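Berberine bridge enzyme-like 28 (Arabidopsis thaliana, PDB 5D79) is a secreted FAD-dependent oxidoreductase of the berberine bridge enzyme-like family that takes part in adaptation to salt stress. Local coordinates at residues 88-93 and 236-241; 208-213 and 513-518; 92-97 and 517-522. All coordinates share one frame; numbering follows the deposited sequence.

Contact 1 (88-93 and 236-241); sequences SDVQTV and FGVILS. With FAD (flavin-adenine dinucleotide), chain E.
At the adenine end of the FAD pocket, in the PCMH-type FAD-binding domain, Val-238 and Leu-240 pack against Val-90 of helix 87-100 while Ile-239, between them in sequence, serves the cofactor. Two backbone bonds grip the base: Ile-239 N donates to N1A of FAD over 3.0 Å, and N6A of FAD donates to Ile-239 O over 2.8 Å, at N-H...acceptor angles of 156° and 155°. This pairing of a strand with the amino group and its neighbouring ring nitrogen is consistent with recognition of the base as adenine. The Ile-239 side chain adds van der Waals contact, its CG1 lying 3.6 Å from N1A of FAD and its CD1 near C2A. A glycine in place of Ile-239 would remove this packing and would probably open a gap beside N1A and C2A of FAD, leaving the base freer to shift. Gly-237 O approaches C2A of FAD to 3.3 Å, from a backbone conformation in which a side chain would jam against the preceding carbonyl.

Across the strand, Val-90 divides its two methyls. With CG1 anti to the backbone N (chi1 172°), Val-90 CG1 meets Val-238 CG1 tip to tip at 3.8 Å, and Val-90 CG2 reaches Leu-240 CD2, also at 3.8 Å, the two side chains passing alongside with their ends pointing opposite ways. Strand 202-208 runs antiparallel to strand 238-248, and a classic beta bulge sets Leu-240 and Ser-241 together opposite Leu-206. Val-208 of strand 202-208 also touches Val-90 and Leu-240, and Ile-214 of strand 214-215 covers Leu-240 further.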
loop_
_atom_site.group_PDB
_atom_site.type_symbol
_atom_site.label_atom_id
_atom_site.label_comp_id
_atom_site.label_asym_id
_atom_site.label_seq_id
_atom_site.Cartn_x
_atom_site.Cartn_y
_atom_site.Cartn_z
ATOM N N SER A 88 21.278 -14.948 5.358
ATOM C CA SER A 88 21.510 -15.935 6.411
ATOM C C SER A 88 21.056 -15.437 7.782
ATOM O O SER A 88 20.628 -16.229 8.623
ATOM C CB SER A 88 22.991 -16.321 6.468
ATOM O OG SER A 88 23.771 -15.298 7.079
ATOM N N ASP A 89 21.162 -14.124 7.995
ATOM C CA ASP A 89 20.716 -13.496 9.237
ATOM C C ASP A 89 19.230 -13.701 9.470
ATOM O O ASP A 89 18.809 -14.001 10.592
ATOM C CB ASP A 89 21.008 -12.000 9.229
ATOM C CG ASP A 89 22.478 -11.698 9.186
ATOM O OD1 ASP A 89 23.273 -12.656 9.033
ATOM O OD2 ASP A 89 22.838 -10.503 9.298
ATOM N N VAL A 90 18.444 -13.505 8.409
ATOM C CA VAL A 90 16.994 -13.649 8.471
ATOM C C VAL A 90 16.644 -15.061 8.875
ATOM O O VAL A 90 15.815 -15.272 9.759
ATOM C CB VAL A 90 16.315 -13.331 7.125
ATOM C CG1 VAL A 90 14.838 -13.674 7.190
ATOM C CG2 VAL A 90 16.512 -11.870 6.773
ATOM N N GLN A 91 17.295 -16.014 8.217
ATOM C CA GLN A 91 17.118 -17.430 8.500
ATOM C C GLN A 91 17.311 -17.720 9.974
ATOM O O GLN A 91 16.496 -18.395 10.603
ATOM C CB GLN A 91 18.104 -18.259 7.683
ATOM C CG GLN A 91 18.020 -18.032 6.195
ATOM C CD GLN A 91 18.965 -18.935 5.438
ATOM O OE1 GLN A 91 20.069 -18.527 5.072
ATOM N NE2 GLN A 91 18.535 -20.175 5.193
ATOM N N THR A 92 18.399 -17.194 10.519
ATOM C CA THR A 92 18.753 -17.443 11.903
ATOM C C THR A 92 17.696 -16.874 12.836
ATOM O O THR A 92 17.385 -17.469 13.867
ATOM C CB THR A 92 20.125 -16.848 12.225
ATOM O OG1 THR A 92 21.103 -17.451 11.375
ATOM C CG2 THR A 92 20.500 -17.098 13.674
ATOM N N VAL A 93 17.127 -15.733 12.464
ATOM C CA VAL A 93 16.084 -15.129 13.280
ATOM C C VAL A 93 14.839 -16.009 13.296
ATOM O O VAL A 93 14.281 -16.285 14.352
ATOM C CB VAL A 93 15.715 -13.733 12.784
ATOM C CG1 VAL A 93 14.540 -13.216 13.563
ATOM C CG2 VAL A 93 16.900 -12.788 12.938
ATOM N N PHE A 236 2.849 -15.301 5.457
ATOM C CA PHE A 236 3.434 -16.383 4.656
ATOM C C PHE A 236 4.951 -16.586 4.768
ATOM O O PHE A 236 5.462 -17.629 4.343
ATOM C CB PHE A 236 3.054 -16.184 3.177
ATOM C CG PHE A 236 1.584 -16.341 2.918
ATOM C CD1 PHE A 236 1.013 -17.604 2.827
ATOM C CD2 PHE A 236 0.761 -15.235 2.805
ATOM C CE1 PHE A 236 -0.341 -17.761 2.616
ATOM C CE2 PHE A 236 -0.593 -15.388 2.591
ATOM C CZ PHE A 236 -1.142 -16.658 2.496
ATOM N N GLY A 237 5.670 -15.618 5.334
ATOM C CA GLY A 237 7.109 -15.742 5.492
ATOM C C GLY A 237 7.846 -14.418 5.546
ATOM O O GLY A 237 7.242 -13.374 5.785
ATOM N N VAL A 238 9.161 -14.462 5.348
ATOM C CA VAL A 238 9.931 -13.241 5.151
ATOM C C VAL A 238 10.418 -13.169 3.718
ATOM O O VAL A 238 11.350 -13.875 3.335
ATOM C CB VAL A 238 11.146 -13.134 6.086
ATOM C CG1 VAL A 238 11.813 -11.766 5.905
ATOM C CG2 VAL A 238 10.728 -13.333 7.530
ATOM N N ILE A 239 9.782 -12.304 2.935
ATOM C CA ILE A 239 10.142 -12.132 1.539
ATOM C C ILE A 239 11.435 -11.321 1.459
ATOM O O ILE A 239 11.517 -10.210 1.994
ATOM C CB ILE A 239 9.012 -11.440 0.738
ATOM C CG1 ILE A 239 7.672 -12.105 1.054
ATOM C CG2 ILE A 239 9.292 -11.520 -0.753
ATOM C CD1 ILE A 239 6.476 -11.291 0.683
ATOM N N LEU A 240 12.444 -11.892 0.800
ATOM C CA LEU A 240 13.765 -11.294 0.758
ATOM C C LEU A 240 13.950 -10.393 -0.455
ATOM O O LEU A 240 14.648 -9.365 -0.383
ATOM C CB LEU A 240 14.833 -12.382 0.761
ATOM C CG LEU A 240 14.988 -13.199 2.042
ATOM C CD1 LEU A 240 16.097 -14.213 1.849
ATOM C CD2 LEU A 240 15.258 -12.310 3.253
ATOM N N SER A 241 13.319 -10.774 -1.566
ATOM C CA SER A 241 13.550 -10.071 -2.818
ATOM C C SER A 241 12.418 -10.296 -3.823
ATOM O O SER A 241 11.749 -11.328 -3.792
ATOM C CB SER A 241 14.892 -10.515 -3.400
ATOM O OG SER A 241 15.369 -9.571 -4.328
HETATM P PA FAD E . 5.525 -2.053 6.403
HETATM O O1A FAD E . 4.866 -1.521 7.650
HETATM O O2A FAD E . 7.025 -2.183 6.540
HETATM O O5B FAD E . 4.838 -3.455 5.986
HETATM C C5B FAD E . 3.425 -3.606 5.966
HETATM C C4B FAD E . 2.984 -5.069 6.107
HETATM O O4B FAD E . 3.737 -5.872 5.215
HETATM C C3B FAD E . 3.233 -5.590 7.515
HETATM O O3B FAD E . 2.219 -6.489 7.913
HETATM C C2B FAD E . 4.571 -6.294 7.385
HETATM O O2B FAD E . 4.729 -7.341 8.326
HETATM C C1B FAD E . 4.568 -6.768 5.934
HETATM N N9A FAD E . 5.907 -6.847 5.312
HETATM C C8A FAD E . 6.783 -5.828 5.009
HETATM N N7A FAD E . 7.885 -6.368 4.427
HETATM C C5A FAD E . 7.728 -7.711 4.351
HETATM C C6A FAD E . 8.526 -8.744 3.861
HETATM N N6A FAD E . 9.594 -8.485 3.115
HETATM N N1A FAD E . 8.075 -10.048 3.927
HETATM C C2A FAD E . 6.839 -10.325 4.468
HETATM N N3A FAD E . 6.055 -9.297 4.956
HETATM C C4A FAD E . 6.487 -8.016 4.900
HETATM N N1 FAD E . -0.760 1.733 -1.196
HETATM C C2 FAD E . -1.214 1.722 -2.503
HETATM O O2 FAD E . -1.235 0.669 -3.152
HETATM N N3 FAD E . -1.629 2.912 -3.090
HETATM C C4 FAD E . -1.601 4.107 -2.390
HETATM O O4 FAD E . -1.867 5.157 -2.977
HETATM C C4X FAD E . -1.121 4.116 -1.079
HETATM N N5 FAD E . -0.950 5.307 -0.390
HETATM C C5X FAD E . -0.194 5.320 0.773
HETATM C C6 FAD E . 0.212 6.517 1.358
HETATM C C7 FAD E . 0.967 6.514 2.534
HETATM C C7M FAD E . 1.388 7.809 3.161
HETATM C C8 FAD E . 1.362 5.304 3.107
HETATM C C8M FAD E . 2.152 5.271 4.383
HETATM C C9 FAD E . 0.955 4.109 2.525
HETATM C C9A FAD E . 0.138 4.112 1.390
HETATM N N10 FAD E . -0.300 2.924 0.825
HETATM C C10 FAD E . -0.674 2.921 -0.504
HETATM C "C1'" FAD E . -0.291 1.655 1.620
HETATM C "C2'" FAD E . 1.000 0.867 1.493
HETATM O "O2'" FAD E . 1.120 0.388 0.172
HETATM C "C3'" FAD E . 0.941 -0.277 2.498
HETATM O "O3'" FAD E . 0.947 0.273 3.798
HETATM C "C4'" FAD E . 2.136 -1.192 2.393
HETATM O "O4'" FAD E . 1.813 -2.455 2.913
HETATM C "C5'" FAD E . 3.260 -0.647 3.244
HETATM O "O5'" FAD E . 4.458 -1.294 2.880
HETATM P P FAD E . 5.774 -0.939 3.723
HETATM O O1P FAD E . 6.870 -1.919 3.399
HETATM O O2P FAD E . 6.216 0.480 3.462
HETATM O O3P FAD E . 5.159 -1.031 5.212
#

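Contact 2 (208-213 and 513-518); sequences VDASGR and RVDPTD
The methyl of Ala-210 points at the chain leaving helix 504-514: Ala-210 CB lies 3.8 Å from Asp-515 OD1 and 4.3 Å from Thr-517 OG1. Direct contact is slight, and water supplies the polar link. Val-514 O accepts from two waters, one of which also accepts from Ala-210 N at 3.1 Å, so that a single water bridges the two backbones; the other donates a weak bond to Asp-209 OD2.

Ala-210 is carried on a beta hairpin joining strands 202-208 and 214-215. Its loop is a type I turn followed by a G1 bulge: Gly-212 N donates to Asp-209 O over 2.9 Å, Asp-209 N donates to Arg-213 O, and Gly-212 takes the positive phi (108°) that suits glycine. Asp-209 braces the same loop with its carboxylate. Ser-211 OG donates to Asp-209 OD2 from above the carboxylate plane, and Arg-213 N makes a weak bond to Asp-209 OD1.

On the facing side, Asp-515, the first residue past the helix, starts a second type I turn, closed by Asp-518 N donating to Asp-515 O over 3.1 Å. A chi1 of -173° swings the Asp-515 carboxylate away from its own N, and it receives the backbone N-H groups of the chain that follows, OD1 from Phe-519 N and OD2 from Phe-520 N. Lys-511 forms salt bridges with Asp-515 OD2 and Asp-518 OD1, tying the turn back to the last turn of helix 504-514.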
loop_
_atom_site.group_PDB
_atom_site.type_symbol
_atom_site.label_atom_id
_atom_site.label_comp_id
_atom_site.label_asym_id
_atom_site.label_seq_id
_atom_site.Cartn_x
_atom_site.Cartn_y
_atom_site.Cartn_z
ATOM N N VAL A 208 11.952 -16.507 2.797
ATOM C CA VAL A 208 12.327 -17.428 3.864
ATOM C C VAL A 208 11.059 -17.947 4.534
ATOM O O VAL A 208 10.246 -17.155 5.030
ATOM C CB VAL A 208 13.244 -16.772 4.911
ATOM C CG1 VAL A 208 13.404 -17.675 6.148
ATOM C CG2 VAL A 208 14.596 -16.430 4.293
ATOM N N ASP A 209 10.876 -19.272 4.521
ATOM C CA ASP A 209 9.677 -19.875 5.106
ATOM C C ASP A 209 9.916 -20.264 6.569
ATOM O O ASP A 209 10.997 -20.018 7.121
ATOM C CB ASP A 209 9.202 -21.084 4.279
ATOM C CG ASP A 209 10.164 -22.255 4.321
ATOM O OD1 ASP A 209 11.348 -22.053 4.619
ATOM O OD2 ASP A 209 9.737 -23.389 4.042
ATOM N N ALA A 210 8.901 -20.859 7.194
ATOM C CA ALA A 210 8.949 -21.168 8.621
ATOM C C ALA A 210 10.093 -22.123 8.967
ATOM O O ALA A 210 10.475 -22.245 10.128
ATOM C CB ALA A 210 7.612 -21.743 9.083
ATOM N N SER A 211 10.650 -22.786 7.961
ATOM C CA SER A 211 11.819 -23.637 8.172
ATOM C C SER A 211 13.110 -22.820 8.345
ATOM O O SER A 211 13.976 -23.167 9.157
ATOM C CB SER A 211 11.984 -24.614 7.006
ATOM O OG SER A 211 10.740 -25.145 6.611
ATOM N N GLY A 212 13.234 -21.736 7.582
ATOM C CA GLY A 212 14.480 -20.991 7.508
ATOM C C GLY A 212 15.101 -21.249 6.153
ATOM O O GLY A 212 16.232 -20.857 5.870
ATOM N N ARG A 213 14.329 -21.929 5.316
ATOM C CA ARG A 213 14.707 -22.247 3.951
ATOM C C ARG A 213 14.451 -21.052 3.016
ATOM O O ARG A 213 13.349 -20.487 2.984
ATOM C CB ARG A 213 13.931 -23.486 3.490
ATOM C CG ARG A 213 14.358 -24.111 2.173
ATOM C CD ARG A 213 13.472 -25.332 1.864
ATOM N NE ARG A 213 13.655 -25.830 0.499
ATOM C CZ ARG A 213 12.855 -26.715 -0.095
ATOM N NH1 ARG A 213 11.805 -27.206 0.551
ATOM N NH2 ARG A 213 13.104 -27.105 -1.340
ATOM N N ARG A 513 -0.339 -25.216 4.118
ATOM C CA ARG A 513 0.790 -26.017 3.645
ATOM C C ARG A 513 2.119 -25.382 4.025
ATOM O O ARG A 513 2.970 -26.035 4.620
ATOM C CB ARG A 513 0.736 -26.217 2.125
ATOM C CG ARG A 513 1.825 -27.137 1.586
ATOM C CD ARG A 513 1.755 -27.275 0.072
ATOM N NE ARG A 513 2.088 -26.033 -0.626
ATOM C CZ ARG A 513 3.305 -25.730 -1.074
ATOM N NH1 ARG A 513 4.312 -26.590 -0.893
ATOM N NH2 ARG A 513 3.517 -24.568 -1.700
ATOM N N VAL A 514 2.279 -24.103 3.697
ATOM C CA VAL A 514 3.579 -23.437 3.780
ATOM C C VAL A 514 3.951 -23.025 5.212
ATOM O O VAL A 514 5.136 -22.885 5.534
ATOM C CB VAL A 514 3.637 -22.179 2.830
ATOM C CG1 VAL A 514 3.093 -22.522 1.459
ATOM C CG2 VAL A 514 2.895 -20.972 3.408
ATOM N N ASP A 515 2.942 -22.849 6.063
ATOM C CA ASP A 515 3.139 -22.386 7.436
ATOM C C ASP A 515 2.192 -23.100 8.396
ATOM O O ASP A 515 1.297 -22.473 8.959
ATOM C CB ASP A 515 2.932 -20.862 7.510
ATOM C CG ASP A 515 3.284 -20.281 8.870
ATOM O OD1 ASP A 515 3.932 -20.982 9.683
ATOM O OD2 ASP A 515 2.922 -19.116 9.124
ATOM N N PRO A 516 2.386 -24.421 8.587
ATOM C CA PRO A 516 1.490 -25.257 9.406
ATOM C C PRO A 516 1.627 -25.052 10.926
ATOM O O PRO A 516 0.770 -25.490 11.700
ATOM C CB PRO A 516 1.901 -26.677 9.015
ATOM C CG PRO A 516 3.326 -26.554 8.644
ATOM C CD PRO A 516 3.481 -25.212 7.995
ATOM N N THR A 517 2.701 -24.398 11.346
ATOM C CA THR A 517 2.856 -24.054 12.747
ATOM C C THR A 517 2.179 -22.726 13.035
ATOM O O THR A 517 2.014 -22.354 14.197
ATOM C CB THR A 517 4.335 -23.976 13.153
ATOM O OG1 THR A 517 5.068 -23.236 12.169
ATOM C CG2 THR A 517 4.901 -25.365 13.241
ATOM N N ASP A 518 1.777 -22.033 11.970
ATOM C CA ASP A 518 1.254 -20.675 12.053
ATOM C C ASP A 518 2.270 -19.727 12.733
ATOM O O ASP A 518 1.906 -18.934 13.600
ATOM C CB ASP A 518 -0.087 -20.673 12.796
ATOM C CG ASP A 518 -0.863 -19.376 12.615
ATOM O OD1 ASP A 518 -0.548 -18.613 11.680
ATOM O OD2 ASP A 518 -1.793 -19.123 13.412
HETATM O O HOH W 1 7.288 -24.577 6.203
HETATM O O HOH W 2 6.172 -20.400 5.776
#

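Contact 3 (92-97 and 517-522); sequences TVIRCA and TDFFCD
One face of the Phe-520 ring receives the edge of the Phe-519 ring, whose CD2 sits over the ring centre, 3.5 Å above the plane, and Ile-94 of helix 87-100 reaches both rings with its CD1. In turn, Phe-520 CD2 lies at the edge of the Phe-519 ring, in its plane. The two phenylalanines thus form a T-shaped (edge-to-face) pair, the ring planes nearly perpendicular. Ile-94 CD1 lies 4.0 Å from Phe-520 CZ and 4.1 Å from Phe-519 CE2, its side chain running roughly perpendicular to that of Phe-520. Three residues on, Ala-97 CB meets Phe-519 CZ at 3.6 Å. The extended first torsion of Phe-519 (chi1 177°) carries the ring out to Ala-97.

Val-104 of strand 103-107 touches both Ala-97 and Phe-519, so the loop after helix 504-514 packs between helix and strand. On helix 87-100, Cys-96 is joined to Cys-34 of helix 29-36 by a disulfide. The contact itself consists of carbon against carbon, so its hold probably comes from shape and the exclusion of water, as no directional bond joins 92-97 to 517-522.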
loop_
_atom_site.group_PDB
_atom_site.type_symbol
_atom_site.label_atom_id
_atom_site.label_comp_id
_atom_site.label_asym_id
_atom_site.label_seq_id
_atom_site.Cartn_x
_atom_site.Cartn_y
_atom_site.Cartn_z
ATOM N N THR A 92 18.399 -17.194 10.519
ATOM C CA THR A 92 18.753 -17.443 11.903
ATOM C C THR A 92 17.696 -16.874 12.836
ATOM O O THR A 92 17.385 -17.469 13.867
ATOM C CB THR A 92 20.125 -16.848 12.225
ATOM O OG1 THR A 92 21.103 -17.451 11.375
ATOM C CG2 THR A 92 20.500 -17.098 13.674
ATOM N N VAL A 93 17.127 -15.733 12.464
ATOM C CA VAL A 93 16.084 -15.129 13.280
ATOM C C VAL A 93 14.839 -16.009 13.296
ATOM O O VAL A 93 14.281 -16.285 14.352
ATOM C CB VAL A 93 15.715 -13.733 12.784
ATOM C CG1 VAL A 93 14.540 -13.216 13.563
ATOM C CG2 VAL A 93 16.900 -12.788 12.938
ATOM N N ILE A 94 14.428 -16.463 12.117
ATOM C CA ILE A 94 13.286 -17.367 11.977
ATOM C C ILE A 94 13.496 -18.669 12.745
ATOM O O ILE A 94 12.617 -19.105 13.489
ATOM C CB ILE A 94 12.996 -17.702 10.479
ATOM C CG1 ILE A 94 12.690 -16.428 9.672
ATOM C CG2 ILE A 94 11.856 -18.695 10.355
ATOM C CD1 ILE A 94 11.858 -15.388 10.424
ATOM N N ARG A 95 14.663 -19.284 12.577
ATOM C CA ARG A 95 14.976 -20.532 13.273
ATOM C C ARG A 95 15.063 -20.381 14.798
ATOM O O ARG A 95 14.463 -21.167 15.534
ATOM C CB ARG A 95 16.275 -21.120 12.732
ATOM C CG ARG A 95 16.161 -21.511 11.272
ATOM C CD ARG A 95 17.187 -22.553 10.872
ATOM N NE ARG A 95 17.307 -22.671 9.419
ATOM C CZ ARG A 95 18.271 -22.100 8.701
ATOM N NH1 ARG A 95 19.209 -21.372 9.301
ATOM N NH2 ARG A 95 18.303 -22.258 7.383
ATOM N N CYS A 96 15.791 -19.373 15.268
ATOM C CA CYS A 96 15.927 -19.134 16.708
ATOM C C CYS A 96 14.624 -18.726 17.381
ATOM O O CYS A 96 14.365 -19.128 18.514
ATOM C CB CYS A 96 16.973 -18.053 16.983
ATOM S SG CYS A 96 18.674 -18.541 16.680
ATOM N N ALA A 97 13.826 -17.903 16.700
ATOM C CA ALA A 97 12.548 -17.438 17.237
ATOM C C ALA A 97 11.662 -18.632 17.573
ATOM O O ALA A 97 11.175 -18.783 18.698
ATOM C CB ALA A 97 11.843 -16.508 16.239
ATOM N N THR A 517 2.701 -24.398 11.346
ATOM C CA THR A 517 2.856 -24.054 12.747
ATOM C C THR A 517 2.179 -22.726 13.035
ATOM O O THR A 517 2.014 -22.354 14.197
ATOM C CB THR A 517 4.335 -23.976 13.153
ATOM O OG1 THR A 517 5.068 -23.236 12.169
ATOM C CG2 THR A 517 4.901 -25.365 13.241
ATOM N N ASP A 518 1.777 -22.033 11.970
ATOM C CA ASP A 518 1.254 -20.675 12.053
ATOM C C ASP A 518 2.270 -19.727 12.733
ATOM O O ASP A 518 1.906 -18.934 13.600
ATOM C CB ASP A 518 -0.087 -20.673 12.796
ATOM C CG ASP A 518 -0.863 -19.376 12.615
ATOM O OD1 ASP A 518 -0.548 -18.613 11.680
ATOM O OD2 ASP A 518 -1.793 -19.123 13.412
ATOM N N PHE A 519 3.544 -19.807 12.342
ATOM C CA PHE A 519 4.548 -18.925 12.932
ATOM C C PHE A 519 4.304 -17.481 12.526
ATOM O O PHE A 519 4.346 -16.573 13.358
ATOM C CB PHE A 519 5.978 -19.321 12.538
ATOM C CG PHE A 519 7.045 -18.366 13.075
ATOM C CD1 PHE A 519 7.380 -18.354 14.436
ATOM C CD2 PHE A 519 7.704 -17.478 12.228
ATOM C CE1 PHE A 519 8.354 -17.476 14.936
ATOM C CE2 PHE A 519 8.678 -16.597 12.725
ATOM C CZ PHE A 519 9.002 -16.600 14.079
ATOM N N PHE A 520 4.059 -17.264 11.241
ATOM C CA PHE A 520 3.856 -15.912 10.744
ATOM C C PHE A 520 2.410 -15.471 10.935
ATOM O O PHE A 520 1.547 -15.775 10.115
ATOM C CB PHE A 520 4.279 -15.831 9.281
ATOM C CG PHE A 520 5.738 -16.104 9.076
ATOM C CD1 PHE A 520 6.677 -15.117 9.316
ATOM C CD2 PHE A 520 6.174 -17.356 8.680
ATOM C CE1 PHE A 520 8.018 -15.365 9.144
ATOM C CE2 PHE A 520 7.523 -17.613 8.514
ATOM C CZ PHE A 520 8.442 -16.617 8.745
ATOM N N CYS A 521 2.155 -14.762 12.036
ATOM C CA CYS A 521 0.812 -14.318 12.381
ATOM C C CYS A 521 0.814 -12.913 12.982
ATOM O O CYS A 521 1.718 -12.552 13.729
ATOM C CB CYS A 521 0.146 -15.306 13.358
ATOM S SG CYS A 521 0.744 -15.285 15.098
ATOM N N ASP A 522 -0.195 -12.120 12.629
ATOM C CA ASP A 522 -0.475 -10.857 13.311
ATOM C C ASP A 522 -1.958 -10.809 13.671
ATOM O O ASP A 522 -2.632 -11.846 13.699
ATOM C CB ASP A 522 -0.065 -9.634 12.465
ATOM C CG ASP A 522 -0.537 -9.705 11.020
ATOM O OD1 ASP A 522 -1.644 -10.187 10.743
ATOM O OD2 ASP A 522 0.208 -9.245 10.140
#

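Contacts 1 and 3 are buried and apolar and share helix 87-100, which turns Val-90 to the cofactor-binding strand and, a turn later, Ile-94 to the C-terminal loop. They merge into one core: Val-238 CG2 lies 3.7 Å from Ile-94 CD1 and also touches the Phe-520 ring. Contact 2 is partly exposed, and its chemistry changes accordingly, with waters, turns and carboxylates around a single packed methyl. It shares Thr-517 and Asp-518 with contact 3. Its hairpin begins with strand 202-208, which pairs with the strand of contact 1. Only contact 1 binds FAD.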